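PDB 3MUQ: PBP domain-containing protein from Vibrio parahaemolyticus, which is of unknown function but belongs to the periplasmic-binding-protein superfamily and probably binds a small ligand outside the cytoplasm. Local coordinates for residues A[103-108]-A[136-141]; A[27-30]-A[34-37]; A[45-50]-A[67-72]. One frame throughout, in Å; residues are numbered along the deposited sequence. Where two conformers were deposited one is given.

Interaction 1 (A[103-108]-A[136-141]); sequences SVLDVF and AQTKIE
L105 and T138 bring the two backbones closest, L105 CA lying 5.9 Å from T138 CA where the first turn of helix 104-113 meets the last turn of helix 126-138. Both helix ends are finished off by standard devices. S103 is the N-cap of its helix: S103 OG accepts from D106 N at 3.0 Å, with a nearly straight N-H...O angle of 166°. The other helix ends in a Schellman motif, K139 taking a positive phi at the end; K139 N bonds back to A136 O at 3.0 Å.

The contact rests on L105 and the methyl of T138. T138 CG2 fits into the notch formed by two residues of the facing helix turn, 3.7 Å from L105 O, 3.8 Å from L105 CD2 and 3.9 Å from F108 CB. The first torsion of T138, 66°, swings CG2 across to that helix and keeps the hydroxyl for its own side of the contact, where OG1 is hydrogen-bonded to W135 O. L105 then reaches on to Q137, the two side chains meeting at about a right angle: both methyls of the leucine fork touch the base of the glutamine, with L105 CD2 4.0 Å from Q137 CB. Beyond its CB, F108 turns its ring away from 136-141, and that ring meets W135 one turn further back, while L105 also rests on F134 of the same helix.

What joins the segments is therefore carbon against carbon, with one backbone carbonyl grazed by a methyl. Of the polar groups nearby, S103 OG caps D106 N, T138 OG1 bonds to W135 O and V104 N donates to D191, so the two helix ends are held by shape rather than by a directional bond.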
loop_
_atom_site.group_PDB
_atom_site.type_symbol
_atom_site.label_atom_id
_atom_site.label_comp_id
_atom_site.label_asym_id
_atom_site.label_seq_id
_atom_site.Cartn_x
_atom_site.Cartn_y
_atom_site.Cartn_z
ATOM N N SER A 103 1.815 -16.188 23.149
ATOM C CA SER A 103 2.636 -15.292 22.347
ATOM C C SER A 103 3.360 -16.072 21.266
ATOM O O SER A 103 3.450 -17.295 21.334
ATOM C CB SER A 103 3.645 -14.554 23.219
ATOM O OG SER A 103 4.675 -15.421 23.654
ATOM N N VAL A 104 3.868 -15.366 20.263
ATOM C CA VAL A 104 4.617 -16.020 19.210
ATOM C C VAL A 104 5.983 -16.438 19.763
ATOM O O VAL A 104 6.603 -17.393 19.278
ATOM C CB VAL A 104 4.763 -15.121 17.954
ATOM C CG1 VAL A 104 5.541 -13.862 18.274
ATOM C CG2 VAL A 104 5.428 -15.885 16.825
ATOM N N LEU A 105 6.454 -15.744 20.798
ATOM C CA LEU A 105 7.719 -16.144 21.406
ATOM C C LEU A 105 7.573 -17.499 22.124
ATOM O O LEU A 105 8.468 -18.337 22.053
ATOM C CB LEU A 105 8.273 -15.057 22.331
ATOM C CG LEU A 105 8.548 -13.684 21.707
ATOM C CD1 LEU A 105 9.306 -12.834 22.702
ATOM C CD2 LEU A 105 9.339 -13.778 20.407
ATOM N N ASP A 106 6.438 -17.726 22.784
ATOM C CA ASP A 106 6.129 -19.053 23.317
ATOM C C ASP A 106 6.105 -20.105 22.204
ATOM O O ASP A 106 6.610 -21.227 22.367
ATOM C CB ASP A 106 4.785 -19.055 24.051
ATOM C CG ASP A 106 4.830 -18.270 25.349
ATOM O OD1 ASP A 106 5.952 -18.028 25.855
ATOM O OD2 ASP A 106 3.749 -17.892 25.858
ATOM N N VAL A 107 5.516 -19.743 21.073
ATOM C CA VAL A 107 5.455 -20.655 19.942
ATOM C C VAL A 107 6.863 -21.049 19.469
ATOM O O VAL A 107 7.165 -22.235 19.311
ATOM C CB VAL A 107 4.610 -20.089 18.768
ATOM C CG1 VAL A 107 4.737 -20.986 17.563
ATOM C CG2 VAL A 107 3.126 -19.948 19.179
ATOM N N PHE A 108 7.731 -20.067 19.259
ATOM C CA PHE A 108 9.102 -20.369 18.834
ATOM C C PHE A 108 9.839 -21.250 19.848
ATOM O O PHE A 108 10.431 -22.265 19.483
ATOM C CB PHE A 108 9.883 -19.083 18.532
ATOM C CG PHE A 108 9.653 -18.550 17.140
ATOM C CD1 PHE A 108 8.367 -18.429 16.635
ATOM C CD2 PHE A 108 10.721 -18.171 16.335
ATOM C CE1 PHE A 108 8.151 -17.939 15.346
ATOM C CE2 PHE A 108 10.517 -17.673 15.054
ATOM C CZ PHE A 108 9.238 -17.562 14.557
ATOM N N ALA A 136 15.994 -14.251 18.170
ATOM C CA ALA A 136 16.847 -13.427 19.031
ATOM C C ALA A 136 16.106 -13.027 20.310
ATOM O O ALA A 136 16.666 -13.094 21.399
ATOM C CB ALA A 136 17.358 -12.197 18.291
ATOM N N GLN A 137 14.841 -12.642 20.180
ATOM C CA GLN A 137 14.043 -12.285 21.352
ATOM C C GLN A 137 13.801 -13.453 22.301
ATOM O O GLN A 137 13.681 -13.250 23.504
ATOM C CB GLN A 137 12.707 -11.689 20.937
ATOM C CG GLN A 137 12.826 -10.311 20.319
ATOM C CD GLN A 137 11.528 -9.855 19.700
ATOM O OE1 GLN A 137 10.510 -9.737 20.385
ATOM N NE2 GLN A 137 11.549 -9.606 18.390
ATOM N N THR A 138 13.707 -14.668 21.767
ATOM C CA THR A 138 13.494 -15.840 22.617
ATOM C C THR A 138 14.789 -16.234 23.296
ATOM O O THR A 138 14.788 -17.036 24.225
ATOM C CB THR A 138 12.957 -17.058 21.835
ATOM O OG1 THR A 138 13.947 -17.520 20.898
ATOM C CG2 THR A 138 11.652 -16.707 21.117
ATOM N N LYS A 139 15.885 -15.648 22.825
ATOM C CA LYS A 139 17.223 -15.953 23.314
ATOM C C LYS A 139 17.646 -17.360 22.932
ATOM O O LYS A 139 18.652 -17.867 23.427
ATOM C CB LYS A 139 17.332 -15.765 24.833
ATOM C CG LYS A 139 17.598 -14.333 25.293
ATOM C CD LYS A 139 16.319 -13.508 25.335
ATOM C CE LYS A 139 16.594 -12.078 25.785
ATOM N NZ LYS A 139 15.552 -11.125 25.294
ATOM N N ILE A 140 16.875 -17.996 22.058
ATOM C CA ILE A 140 17.276 -19.279 21.499
ATOM C C ILE A 140 18.023 -19.051 20.198
ATOM O O ILE A 140 17.662 -18.178 19.411
ATOM C CB ILE A 140 16.068 -20.198 21.205
ATOM C CG1 ILE A 140 15.471 -20.739 22.502
ATOM C CG2 ILE A 140 16.484 -21.364 20.323
ATOM C CD1 ILE A 140 14.079 -20.222 22.793
ATOM N N GLU A 141 19.070 -19.833 19.973
ATOM C CA GLU A 141 19.712 -19.867 18.676
ATOM C C GLU A 141 19.083 -21.016 17.912
ATOM O O GLU A 141 18.953 -22.117 18.449
ATOM C CB GLU A 141 21.207 -20.089 18.826
ATOM C CG GLU A 141 21.963 -19.968 17.529
ATOM C CD GLU A 141 23.351 -19.401 17.735
ATOM O OE1 GLU A 141 23.553 -18.671 18.731
ATOM O OE2 GLU A 141 24.232 -19.680 16.895
#

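Interaction 2 (A[27-30]-A[34-37]); sequences QFEK and YKVD
F28, E29 and Y34 share the contact almost equally, F28 and Y34 on its apolar side and E29 on its polar one. F28 CE2 lies obliquely against Y34 CB at 3.7 Å and V36 CG2 at 3.8 Å. With its CG anti to the backbone N (chi1 174°), the F28 ring is carried from the helix against these two residues. The side chains of F28 and Y34 cross obliquely, Y34 CD2 being 4.0 Å from F28 CZ.

E29 reaches over the backbone instead. Its CB and CG lie against the carbonyl oxygen of Y34, with E29 CG 3.4 Å from Y34 O, and E29 CA adds a bent CA-H...O contact to the same oxygen. Beyond that, in one of two deposited conformers, the extended chain forms a salt bridge: K35 NZ donates to E29 OE2 at 2.9 Å, from 47° above the carboxylate plane. A water donates to E29 OE1 and accepts a weak bond from K35 NZ, closing a ring round the pair at the surface.

The whole is a tight return from helix 20-32 into strand 35-41, with T32 bonding both F28 O and Y34 N at the turn. Strand 6-12 pairs in parallel with strand 35-41, while F219 and W222 of helix 213-224 pack against the F28 ring.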
loop_
_atom_site.group_PDB
_atom_site.type_symbol
_atom_site.label_atom_id
_atom_site.label_comp_id
_atom_site.label_asym_id
_atom_site.label_seq_id
_atom_site.Cartn_x
_atom_site.Cartn_y
_atom_site.Cartn_z
ATOM N N GLN A 27 17.155 3.315 -5.757
ATOM C CA GLN A 27 16.255 3.732 -6.830
ATOM C C GLN A 27 15.740 5.153 -6.604
ATOM O O GLN A 27 15.657 5.960 -7.539
ATOM C CB GLN A 27 15.078 2.762 -6.983
ATOM C CG GLN A 27 14.277 2.987 -8.279
ATOM C CD GLN A 27 15.136 2.801 -9.525
ATOM O OE1 GLN A 27 15.826 1.791 -9.669
ATOM N NE2 GLN A 27 15.110 3.782 -10.423
ATOM N N PHE A 28 15.398 5.472 -5.360
ATOM C CA PHE A 28 14.880 6.805 -5.071
ATOM C C PHE A 28 15.910 7.877 -5.387
ATOM O O PHE A 28 15.559 8.923 -5.930
ATOM C CB PHE A 28 14.361 6.916 -3.631
ATOM C CG PHE A 28 13.959 8.302 -3.235
ATOM C CD1 PHE A 28 12.817 8.885 -3.762
ATOM C CD2 PHE A 28 14.727 9.032 -2.334
ATOM C CE1 PHE A 28 12.433 10.177 -3.399
ATOM C CE2 PHE A 28 14.341 10.326 -1.961
ATOM C CZ PHE A 28 13.198 10.897 -2.506
ATOM N N GLU A 29 17.177 7.629 -5.055
ATOM C CA GLU A 29 18.222 8.612 -5.357
ATOM C C GLU A 29 18.407 8.730 -6.855
ATOM O O GLU A 29 18.538 9.831 -7.388
ATOM C CB GLU A 29 19.573 8.264 -4.710
ATOM C CG GLU A 29 20.643 9.341 -4.977
ATOM C CD GLU A 29 22.040 8.961 -4.498
ATOM O OE1 GLU A 29 22.173 8.017 -3.695
ATOM O OE2 GLU A 29 23.011 9.611 -4.931
ATOM N N LYS A 30 18.433 7.585 -7.527
ATOM C CA LYS A 30 18.553 7.562 -8.973
ATOM C C LYS A 30 17.422 8.382 -9.576
ATOM O O LYS A 30 17.635 9.178 -10.486
ATOM C CB LYS A 30 18.477 6.116 -9.475
ATOM C CG LYS A 30 18.444 5.948 -10.990
ATOM C CD LYS A 30 19.840 6.037 -11.592
ATOM C CE LYS A 30 19.811 5.959 -13.115
ATOM N NZ LYS A 30 21.164 6.202 -13.706
ATOM N N TYR A 34 17.731 13.054 -4.611
ATOM C CA TYR A 34 17.800 13.278 -3.169
ATOM C C TYR A 34 18.617 12.181 -2.511
ATOM O O TYR A 34 18.543 11.015 -2.912
ATOM C CB TYR A 34 16.412 13.320 -2.530
ATOM C CG TYR A 34 15.602 14.568 -2.815
ATOM C CD1 TYR A 34 15.935 15.800 -2.251
ATOM C CD2 TYR A 34 14.495 14.502 -3.633
ATOM C CE1 TYR A 34 15.173 16.929 -2.518
ATOM C CE2 TYR A 34 13.742 15.607 -3.901
ATOM C CZ TYR A 34 14.074 16.814 -3.349
ATOM O OH TYR A 34 13.272 17.893 -3.646
ATOM N N LYS A 35 19.383 12.556 -1.491
ATOM C CA LYS A 35 20.120 11.581 -0.690
ATOM C C LYS A 35 19.495 11.433 0.693
ATOM O O LYS A 35 19.385 12.401 1.438
ATOM C CB LYS A 35 21.578 12.010 -0.548
ATOM C CG LYS A 35 22.356 12.028 -1.855
ATOM C CD LYS A 35 23.750 12.603 -1.645
ATOM C CE LYS A 35 24.635 12.357 -2.847
ATOM N NZ LYS A 35 24.786 10.892 -3.078
ATOM N N VAL A 36 19.090 10.221 1.044
ATOM C CA VAL A 36 18.460 9.978 2.342
ATOM C C VAL A 36 19.463 9.463 3.381
ATOM O O VAL A 36 20.088 8.429 3.172
ATOM C CB VAL A 36 17.274 8.982 2.199
ATOM C CG1 VAL A 36 16.648 8.646 3.553
ATOM C CG2 VAL A 36 16.227 9.546 1.254
ATOM N N ASP A 37 19.633 10.195 4.483
ATOM C CA ASP A 37 20.401 9.685 5.632
ATOM C C ASP A 37 19.433 9.017 6.603
ATOM O O ASP A 37 18.435 9.612 7.000
ATOM C CB ASP A 37 21.135 10.802 6.392
ATOM C CG ASP A 37 22.243 11.463 5.569
ATOM O OD1 ASP A 37 22.753 10.845 4.608
ATOM O OD2 ASP A 37 22.610 12.611 5.902
HETATM O O HOH W 1 23.895 8.335 -1.150
#

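Interaction 3 (A[45-50]-A[67-72]); sequences KALKMG and GTFVEK
The ring of F69 takes a methyl of L47 over one face and the backbone of G50 at its edge. L47 CD2 stands 4.0 Å from the F69 ring centroid and only 10° off the ring normal, a CH-pi contact with the methyl nearly over the middle. At the edge, close to the ring plane, G50 C lies 4.0 Å from F69 CZ. The setting is the alpha/beta sheet of a periplasmic-binding-protein lobe: helix 43-51 is the connection of a beta-alpha-beta crossover from strand 35-41 to strand 57-60, which passes over strand 6-12 lying between them, and helix 63-71 follows directly after.

L47 CA and F69 CA, 7.3 Å apart, are the nearest pair of the two backbones, and the F69 ring fills the interface between them. A chi1 of -172° points the ring away from its own backbone N and out toward helix 43-51. L47 comes the other way; its CB lies over the same face as its methyl, above F69 CD1 at 4.1 Å. G50, three residues further along and lacking a side chain, presents bare backbone to the far end of the ring.

All three residues are buried, and the sheet packs against the pair: V58 of strand 57-60 touches both L47 and F69, and T60 of the same strand touches L47. On another side of helix 43-51, A46 and the selenomethionine M49 pack on A10 of strand 6-12, which seats the helix on the sheet while L47 reaches for its neighbour. The contact is apolar apart from one backbone oxygen close to the ring: L47 O is 3.2 Å from F69 CE1.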
loop_
_atom_site.group_PDB
_atom_site.type_symbol
_atom_site.label_atom_id
_atom_site.label_comp_id
_atom_site.label_asym_id
_atom_site.label_seq_id
_atom_site.Cartn_x
_atom_site.Cartn_y
_atom_site.Cartn_z
ATOM N N LYS A 45 12.279 7.238 20.464
ATOM C CA LYS A 45 13.385 8.139 20.135
ATOM C C LYS A 45 13.252 8.668 18.702
ATOM O O LYS A 45 13.404 9.868 18.451
ATOM C CB LYS A 45 14.734 7.440 20.343
ATOM C CG LYS A 45 15.936 8.199 19.793
ATOM C CD LYS A 45 16.142 9.561 20.450
ATOM C CE LYS A 45 17.230 9.515 21.515
ATOM N NZ LYS A 45 16.708 9.344 22.895
ATOM N N ALA A 46 12.963 7.771 17.763
ATOM C CA ALA A 46 12.685 8.190 16.398
ATOM C C ALA A 46 11.620 9.298 16.390
ATOM O O ALA A 46 11.813 10.348 15.778
ATOM C CB ALA A 46 12.216 6.995 15.554
ATOM N N LEU A 47 10.497 9.075 17.065
ATOM C CA LEU A 47 9.422 10.082 17.076
ATOM C C LEU A 47 9.846 11.368 17.801
ATOM O O LEU A 47 9.505 12.490 17.393
ATOM C CB LEU A 47 8.135 9.498 17.677
ATOM C CG LEU A 47 7.466 8.377 16.839
ATOM C CD1 LEU A 47 6.248 7.825 17.528
ATOM C CD2 LEU A 47 7.088 8.871 15.452
ATOM N N LYS A 48 10.594 11.204 18.882
ATOM C CA LYS A 48 11.131 12.355 19.613
ATOM C C LYS A 48 12.036 13.213 18.724
ATOM O O LYS A 48 12.033 14.447 18.806
ATOM C CB LYS A 48 11.911 11.887 20.846
ATOM C CG LYS A 48 12.393 13.010 21.767
ATOM C CD LYS A 48 11.255 13.662 22.537
ATOM C CE LYS A 48 11.646 15.076 22.936
ATOM N NZ LYS A 48 10.910 15.620 24.118
HETATM N N MSE A 49 12.841 12.565 17.896
HETATM C CA MSE A 49 13.690 13.325 17.002
HETATM C C MSE A 49 12.829 14.134 16.011
HETATM O O MSE A 49 13.188 15.256 15.630
HETATM C CB MSE A 49 14.642 12.372 16.272
HETATM C CG MSE A 49 15.790 11.831 17.165
HETATM SE SE MSE A 49 17.089 10.815 16.095
HETATM C CE MSE A 49 16.037 9.220 15.720
ATOM N N GLY A 50 11.700 13.557 15.588
ATOM C CA GLY A 50 10.758 14.270 14.737
ATOM C C GLY A 50 10.078 15.410 15.482
ATOM O O GLY A 50 9.955 16.541 14.978
ATOM N N GLY A 67 -0.338 8.068 16.309
ATOM C CA GLY A 67 -1.584 8.814 16.418
ATOM C C GLY A 67 -1.406 10.050 17.289
ATOM O O GLY A 67 -1.847 11.139 16.947
ATOM N N THR A 68 -0.741 9.868 18.423
ATOM C CA THR A 68 -0.414 10.975 19.318
ATOM C C THR A 68 0.527 11.969 18.628
ATOM O O THR A 68 0.338 13.192 18.700
ATOM C CB THR A 68 0.272 10.430 20.574
ATOM O OG1 THR A 68 -0.621 9.536 21.247
ATOM C CG2 THR A 68 0.666 11.553 21.512
ATOM N N PHE A 69 1.539 11.430 17.952
ATOM C CA PHE A 69 2.501 12.244 17.213
ATOM C C PHE A 69 1.781 13.223 16.281
ATOM O O PHE A 69 2.078 14.427 16.251
ATOM C CB PHE A 69 3.432 11.322 16.431
ATOM C CG PHE A 69 4.588 12.016 15.784
ATOM C CD1 PHE A 69 5.651 12.500 16.554
ATOM C CD2 PHE A 69 4.650 12.131 14.393
ATOM C CE1 PHE A 69 6.748 13.116 15.942
ATOM C CE2 PHE A 69 5.737 12.736 13.778
ATOM C CZ PHE A 69 6.790 13.242 14.552
ATOM N N VAL A 70 0.807 12.713 15.544
ATOM C CA VAL A 70 0.053 13.538 14.590
ATOM C C VAL A 70 -0.937 14.459 15.306
ATOM O O VAL A 70 -1.114 15.625 14.935
ATOM C CB VAL A 70 -0.732 12.624 13.598
ATOM C CG1 VAL A 70 -1.688 13.430 12.748
ATOM C CG2 VAL A 70 0.234 11.835 12.747
ATOM N N GLU A 71 -1.579 13.926 16.341
ATOM C CA GLU A 71 -2.578 14.685 17.082
ATOM C C GLU A 71 -1.957 15.936 17.713
ATOM O O GLU A 71 -2.549 17.023 17.688
ATOM C CB GLU A 71 -3.258 13.793 18.128
ATOM C CG GLU A 71 -3.831 14.543 19.333
ATOM C CD GLU A 71 -5.141 15.278 19.040
ATOM O OE1 GLU A 71 -5.113 16.329 18.355
ATOM O OE2 GLU A 71 -6.201 14.810 19.519
ATOM N N LYS A 72 -0.749 15.795 18.251
ATOM C CA LYS A 72 -0.085 16.926 18.895
ATOM C C LYS A 72 0.518 17.880 17.875
ATOM O O LYS A 72 1.083 18.918 18.243
ATOM C CB LYS A 72 0.993 16.446 19.868
ATOM C CG LYS A 72 0.468 15.577 21.002
ATOM C CD LYS A 72 1.436 15.585 22.164
ATOM C CE LYS A 72 1.118 14.516 23.192
ATOM N NZ LYS A 72 2.307 14.254 24.085
#

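In the fold
From the N terminus the three contacts come in series, and none encloses or crosses another. Interaction 2 closes the shortest loop, returning helix 20-32 to strand 35-41. That strand runs directly on into helix 43-51, where interaction 3 opens; it closes on helix 63-71 after the chain has passed through strand 57-60. These two contacts stay about 9 Å apart at their nearest atoms, and both border the sheet of strands 6-12, 35-41 and 57-60. Interaction 1 comes later, joining helix 104-113 to the end of helix 126-138. Its centre is about 36 Å from that of interaction 2, across the centre of the chain.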